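PDB 3DR5: putative O-Methyltransferase from Corynebacterium glutamicum, which probably transfers a methyl group from S-adenosyl-L-methionine to an oxygen of an acceptor not yet identified. Local coordinates for residues A62-A67 against L132-V137; D141-V146 against A183-E188. All coordinates share one frame; numbering follows the deposited sequence.

Contact 1: residues A62-A67 against L132-V137; sequences AITPAA and LVFGQV
Ala62 and Ile63 pair in parallel with Phe134 and Gly135 where strands 59-63 and 130-135 end, in the middle of the central sheet. Two backbone bonds join them. Ile63 N gives its hydrogen to Phe134 O at 2.7 Å, nearly straight at 173°. Gln136 N gives its own to Ile63 O, also at 2.7 Å. A longer CA-H...O contact from Gly135 reaches the same Ile63 O. Ile63 is thus bonded through both its N and its O to the residues before and after Gly135, the usual parallel pattern.

The Ile63 side chain lies on the sheet face covered by helix 142-152. Its CG1 stands beside the backbone N (chi1 -66°), and CD1 beyond it meets Val133 CG1 at 3.9 Å. The other branch, CG2, is anti to that N and packs 4.2 Å from Val137 CG1. Strand 59-63 lies between strands 83-87 and 130-135 in a Rossmann-like methyltransferase sheet. Its C-terminal end turns here into helix 67-77. In class I methyltransferases this region usually helps form the cofactor site.

Phe134 lies on the other face, with Ala62, where both touch Val70 of helix 67-77. Thr64 CB comes to the ring edge, near its plane, 4.0 Å from Phe134 CE2. The same Thr64 CB lies 3.5 Å from Gln136 CB, so the threonine touches both side chains. Thr64 OG1 accepts a hydrogen bond from Ala66 N at 3.2 Å. This is an ST turn around Pro65, and Ala66 is at the N-cap position of helix 67-77.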
loop_
_atom_site.group_PDB
_atom_site.type_symbol
_atom_site.label_atom_id
_atom_site.label_comp_id
_atom_site.label_asym_id
_atom_site.label_seq_id
_atom_site.Cartn_x
_atom_site.Cartn_y
_atom_site.Cartn_z
ATOM N N ALA A 62 -5.483 3.018 -15.745
ATOM C CA ALA A 62 -4.088 2.598 -15.895
ATOM C C ALA A 62 -3.518 3.353 -17.110
ATOM O O ALA A 62 -3.927 3.128 -18.250
ATOM C CB ALA A 62 -3.981 1.076 -16.121
ATOM N N ILE A 63 -2.588 4.265 -16.857
ATOM C CA ILE A 63 -1.952 5.049 -17.904
ATOM C C ILE A 63 -0.541 4.506 -18.059
ATOM O O ILE A 63 0.374 4.881 -17.326
ATOM C CB ILE A 63 -1.916 6.531 -17.515
ATOM C CG1 ILE A 63 -3.347 7.073 -17.453
ATOM C CG2 ILE A 63 -1.086 7.311 -18.509
ATOM C CD1 ILE A 63 -3.569 8.069 -16.337
ATOM N N THR A 64 -0.360 3.645 -19.053
ATOM C CA THR A 64 0.930 3.000 -19.264
ATOM C C THR A 64 0.964 2.208 -20.569
ATOM O O THR A 64 -0.071 1.736 -21.033
ATOM C CB THR A 64 1.197 2.018 -18.101
ATOM O OG1 THR A 64 2.327 1.192 -18.395
ATOM C CG2 THR A 64 -0.034 1.099 -17.884
ATOM N N PRO A 65 2.156 2.044 -21.162
ATOM C CA PRO A 65 2.334 1.291 -22.412
ATOM C C PRO A 65 2.042 -0.192 -22.191
ATOM O O PRO A 65 1.706 -0.910 -23.120
ATOM C CB PRO A 65 3.805 1.509 -22.761
ATOM C CG PRO A 65 4.125 2.819 -22.152
ATOM C CD PRO A 65 3.350 2.853 -20.850
ATOM N N ALA A 66 2.205 -0.650 -20.956
ATOM C CA ALA A 66 1.952 -2.053 -20.616
ATOM C C ALA A 66 0.731 -2.157 -19.707
ATOM O O ALA A 66 0.827 -2.609 -18.572
ATOM C CB ALA A 66 3.163 -2.653 -19.914
ATOM N N ALA A 67 -0.425 -1.747 -20.215
ATOM C CA ALA A 67 -1.665 -1.773 -19.444
ATOM C C ALA A 67 -2.166 -3.175 -19.140
ATOM O O ALA A 67 -2.954 -3.374 -18.209
ATOM C CB ALA A 67 -2.746 -0.982 -20.176
ATOM N N LEU A 132 -8.882 4.833 -8.208
ATOM C CA LEU A 132 -7.474 4.482 -8.357
ATOM C C LEU A 132 -6.941 4.833 -9.739
ATOM O O LEU A 132 -7.563 4.528 -10.759
ATOM C CB LEU A 132 -7.282 2.976 -8.096
ATOM C CG LEU A 132 -5.907 2.331 -8.344
ATOM C CD1 LEU A 132 -4.909 2.831 -7.304
ATOM C CD2 LEU A 132 -6.015 0.806 -8.282
ATOM N N VAL A 133 -5.785 5.484 -9.768
ATOM C CA VAL A 133 -5.156 5.844 -11.020
ATOM C C VAL A 133 -3.673 5.480 -10.949
ATOM O O VAL A 133 -2.948 5.913 -10.051
ATOM C CB VAL A 133 -5.318 7.359 -11.326
ATOM C CG1 VAL A 133 -4.615 7.714 -12.640
ATOM C CG2 VAL A 133 -6.803 7.712 -11.406
ATOM N N PHE A 134 -3.236 4.656 -11.890
ATOM C CA PHE A 134 -1.846 4.247 -11.978
ATOM C C PHE A 134 -1.259 4.944 -13.198
ATOM O O PHE A 134 -1.827 4.902 -14.300
ATOM C CB PHE A 134 -1.706 2.731 -12.168
ATOM C CG PHE A 134 -0.299 2.299 -12.472
ATOM C CD1 PHE A 134 0.616 2.076 -11.448
ATOM C CD2 PHE A 134 0.120 2.151 -13.794
ATOM C CE1 PHE A 134 1.943 1.725 -11.739
ATOM C CE2 PHE A 134 1.441 1.805 -14.099
ATOM C CZ PHE A 134 2.354 1.585 -13.068
ATOM N N GLY A 135 -0.123 5.597 -12.992
ATOM C CA GLY A 135 0.530 6.282 -14.087
ATOM C C GLY A 135 1.977 5.866 -14.305
ATOM O O GLY A 135 2.773 5.803 -13.365
ATOM N N GLN A 136 2.301 5.519 -15.545
ATOM C CA GLN A 136 3.666 5.172 -15.907
ATOM C C GLN A 136 4.004 6.171 -17.018
ATOM O O GLN A 136 3.719 5.948 -18.199
ATOM C CB GLN A 136 3.782 3.736 -16.446
ATOM C CG GLN A 136 5.202 3.396 -16.873
ATOM C CD GLN A 136 6.041 2.809 -15.754
ATOM O OE1 GLN A 136 7.049 3.388 -15.345
ATOM N NE2 GLN A 136 5.631 1.652 -15.255
ATOM N N VAL A 137 4.623 7.278 -16.635
ATOM C CA VAL A 137 4.962 8.337 -17.579
ATOM C C VAL A 137 6.405 8.798 -17.420
ATOM O O VAL A 137 7.125 8.324 -16.535
ATOM C CB VAL A 137 4.022 9.557 -17.383
ATOM C CG1 VAL A 137 2.570 9.134 -17.584
ATOM C CG2 VAL A 137 4.193 10.136 -15.973
#

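Contact 2: residues D141-V146 against A183-E188; sequences DLKALV and ARDADE
Helix 142-146 and helix 183-188 run side by side in roughly the same direction, their axes 32° apart and 9.3 Å at closest approach. The backbones come nearest at Lys143 and Ala186, whose CA atoms are 5.1 Å apart. The small side chain of Ala186 is consistent with this close approach.

Ala186 points its CB at the other helix. Ala186 CB meets Leu142 CB at 3.7 Å and lies 4.1 Å from Leu142 CD1. In Leu142, chi1 (-70°) sets CG beside the backbone N; chi2 (170°) extends CD1 toward Ala183, where its nearest atom is CA, because the Ala183 CB points away.

Lys143 and Asp185 meet at the more open margin of this apolar patch. Asp185 OD1 rests against the lysine chain, 3.8 Å from both Lys143 CG and Lys143 CD. The chain bends at chi2 and chi3, and Lys143 NZ ends 5.8 Å from Asp185 OD1. The opposite charges may attract weakly, but they form no salt bridge. Lys143 instead makes a cation-pi contact with Tyr189, further along helix 178-190.

Leu145 and Val146 turn from this interface to Leu161 of strand 157-161, placing helix 142-152 against the sheet. On helix 178-190, Asp187 forms salt bridges with Arg191 and with Arg200 of strand 196-201. It also hydrogen-bonds Tyr11 of the second subunit.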
loop_
_atom_site.group_PDB
_atom_site.type_symbol
_atom_site.label_atom_id
_atom_site.label_comp_id
_atom_site.label_asym_id
_atom_site.label_seq_id
_atom_site.Cartn_x
_atom_site.Cartn_y
_atom_site.Cartn_z
ATOM N N ASP A 141 6.381 14.503 -17.443
ATOM C CA ASP A 141 4.922 14.508 -17.485
ATOM C C ASP A 141 4.267 14.346 -16.107
ATOM O O ASP A 141 3.051 14.492 -15.978
ATOM C CB ASP A 141 4.415 13.388 -18.391
ATOM C CG ASP A 141 4.601 13.691 -19.861
ATOM O OD1 ASP A 141 4.376 14.853 -20.239
ATOM O OD2 ASP A 141 4.947 12.772 -20.640
ATOM N N LEU A 142 5.069 14.069 -15.077
ATOM C CA LEU A 142 4.527 13.821 -13.742
ATOM C C LEU A 142 3.610 14.858 -13.143
ATOM O O LEU A 142 2.509 14.530 -12.686
ATOM C CB LEU A 142 5.653 13.483 -12.760
ATOM C CG LEU A 142 6.352 12.127 -12.945
ATOM C CD1 LEU A 142 7.585 12.062 -12.057
ATOM C CD2 LEU A 142 5.390 10.994 -12.605
ATOM N N LYS A 143 4.062 16.102 -13.166
ATOM C CA LYS A 143 3.294 17.210 -12.639
ATOM C C LYS A 143 1.969 17.336 -13.385
ATOM O O LYS A 143 0.902 17.472 -12.777
ATOM C CB LYS A 143 4.084 18.509 -12.807
ATOM C CG LYS A 143 4.061 19.426 -11.591
ATOM C CD LYS A 143 3.789 20.881 -11.960
ATOM C CE LYS A 143 2.325 21.245 -11.717
ATOM N NZ LYS A 143 2.027 22.680 -11.988
ATOM N N ALA A 144 2.039 17.293 -14.709
ATOM C CA ALA A 144 0.846 17.420 -15.536
ATOM C C ALA A 144 -0.112 16.267 -15.266
ATOM O O ALA A 144 -1.331 16.448 -15.269
ATOM C CB ALA A 144 1.233 17.464 -17.019
ATOM N N LEU A 145 0.439 15.081 -15.022
ATOM C CA LEU A 145 -0.398 13.925 -14.754
ATOM C C LEU A 145 -1.132 14.112 -13.416
ATOM O O LEU A 145 -2.305 13.749 -13.291
ATOM C CB LEU A 145 0.442 12.629 -14.752
ATOM C CG LEU A 145 -0.393 11.343 -14.638
ATOM C CD1 LEU A 145 -1.364 11.255 -15.826
ATOM C CD2 LEU A 145 0.523 10.119 -14.592
ATOM N N VAL A 146 -0.445 14.682 -12.424
ATOM C CA VAL A 146 -1.034 14.926 -11.102
ATOM C C VAL A 146 -2.187 15.922 -11.211
ATOM O O VAL A 146 -3.252 15.735 -10.624
ATOM C CB VAL A 146 0.009 15.509 -10.127
ATOM C CG1 VAL A 146 -0.630 15.782 -8.782
ATOM C CG2 VAL A 146 1.179 14.551 -9.979
ATOM N N ALA A 183 11.474 15.532 -12.182
ATOM C CA ALA A 183 11.058 14.591 -11.146
ATOM C C ALA A 183 11.155 15.303 -9.778
ATOM O O ALA A 183 10.285 15.134 -8.922
ATOM C CB ALA A 183 11.956 13.350 -11.175
ATOM N N ARG A 184 12.205 16.103 -9.571
ATOM C CA ARG A 184 12.374 16.834 -8.311
ATOM C C ARG A 184 11.223 17.825 -8.107
ATOM O O ARG A 184 10.672 17.924 -7.008
ATOM C CB ARG A 184 13.696 17.600 -8.299
ATOM C CG ARG A 184 14.406 17.565 -6.954
ATOM C CD ARG A 184 15.414 18.692 -6.801
ATOM N NE ARG A 184 16.414 18.717 -7.863
ATOM C CZ ARG A 184 17.224 17.704 -8.157
ATOM N NH1 ARG A 184 17.157 16.579 -7.467
ATOM N NH2 ARG A 184 18.107 17.817 -9.142
ATOM N N ASP A 185 10.861 18.558 -9.162
ATOM C CA ASP A 185 9.769 19.530 -9.068
ATOM C C ASP A 185 8.432 18.833 -8.822
ATOM O O ASP A 185 7.573 19.343 -8.095
ATOM C CB ASP A 185 9.673 20.381 -10.338
ATOM C CG ASP A 185 8.542 21.386 -10.275
ATOM O OD1 ASP A 185 7.400 21.031 -10.634
ATOM O OD2 ASP A 185 8.791 22.533 -9.847
ATOM N N ALA A 186 8.260 17.664 -9.429
ATOM C CA ALA A 186 7.037 16.888 -9.251
ATOM C C ALA A 186 6.938 16.494 -7.766
ATOM O O ALA A 186 5.916 16.718 -7.122
ATOM C CB ALA A 186 7.080 15.637 -10.126
ATOM N N ASP A 187 8.004 15.908 -7.229
ATOM C CA ASP A 187 8.032 15.483 -5.829
ATOM C C ASP A 187 7.716 16.681 -4.923
ATOM O O ASP A 187 6.809 16.622 -4.086
ATOM C CB ASP A 187 9.416 14.899 -5.501
ATOM C CG ASP A 187 9.488 14.301 -4.104
ATOM O OD1 ASP A 187 8.867 13.237 -3.861
ATOM O OD2 ASP A 187 10.168 14.906 -3.243
ATOM N N GLU A 188 8.466 17.767 -5.094
ATOM C CA GLU A 188 8.255 18.976 -4.304
ATOM C C GLU A 188 6.822 19.492 -4.480
ATOM O O GLU A 188 6.188 19.929 -3.522
ATOM C CB GLU A 188 9.262 20.052 -4.730
ATOM C CG GLU A 188 9.032 21.411 -4.104
ATOM C CD GLU A 188 10.110 22.403 -4.486
ATOM O OE1 GLU A 188 11.302 22.053 -4.351
ATOM O OE2 GLU A 188 9.771 23.530 -4.908
#

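Overall arrangement
The two contacts come in series along the chain, and their centres lie about 15 Å apart. Contact 1 is near the centre of the chain, in the sheet; contact 2 lies further out, between two helices. Strand 130-135 is followed in the chain, after a short loop, by helix 142-152, which connects them. They also touch: Val137 CG2 packs 3.7 Å from Leu142 CD2, while Leu145 reaches Gly135, Ile63 and Val137. Helix 142-152 is therefore packed on the sheet at contact 1 and carries helix 178-190 at contact 2. Both belong to the Rossmann-like O-methyltransferase domain. Together they run from the sheet core outward to a helix that meets the second subunit.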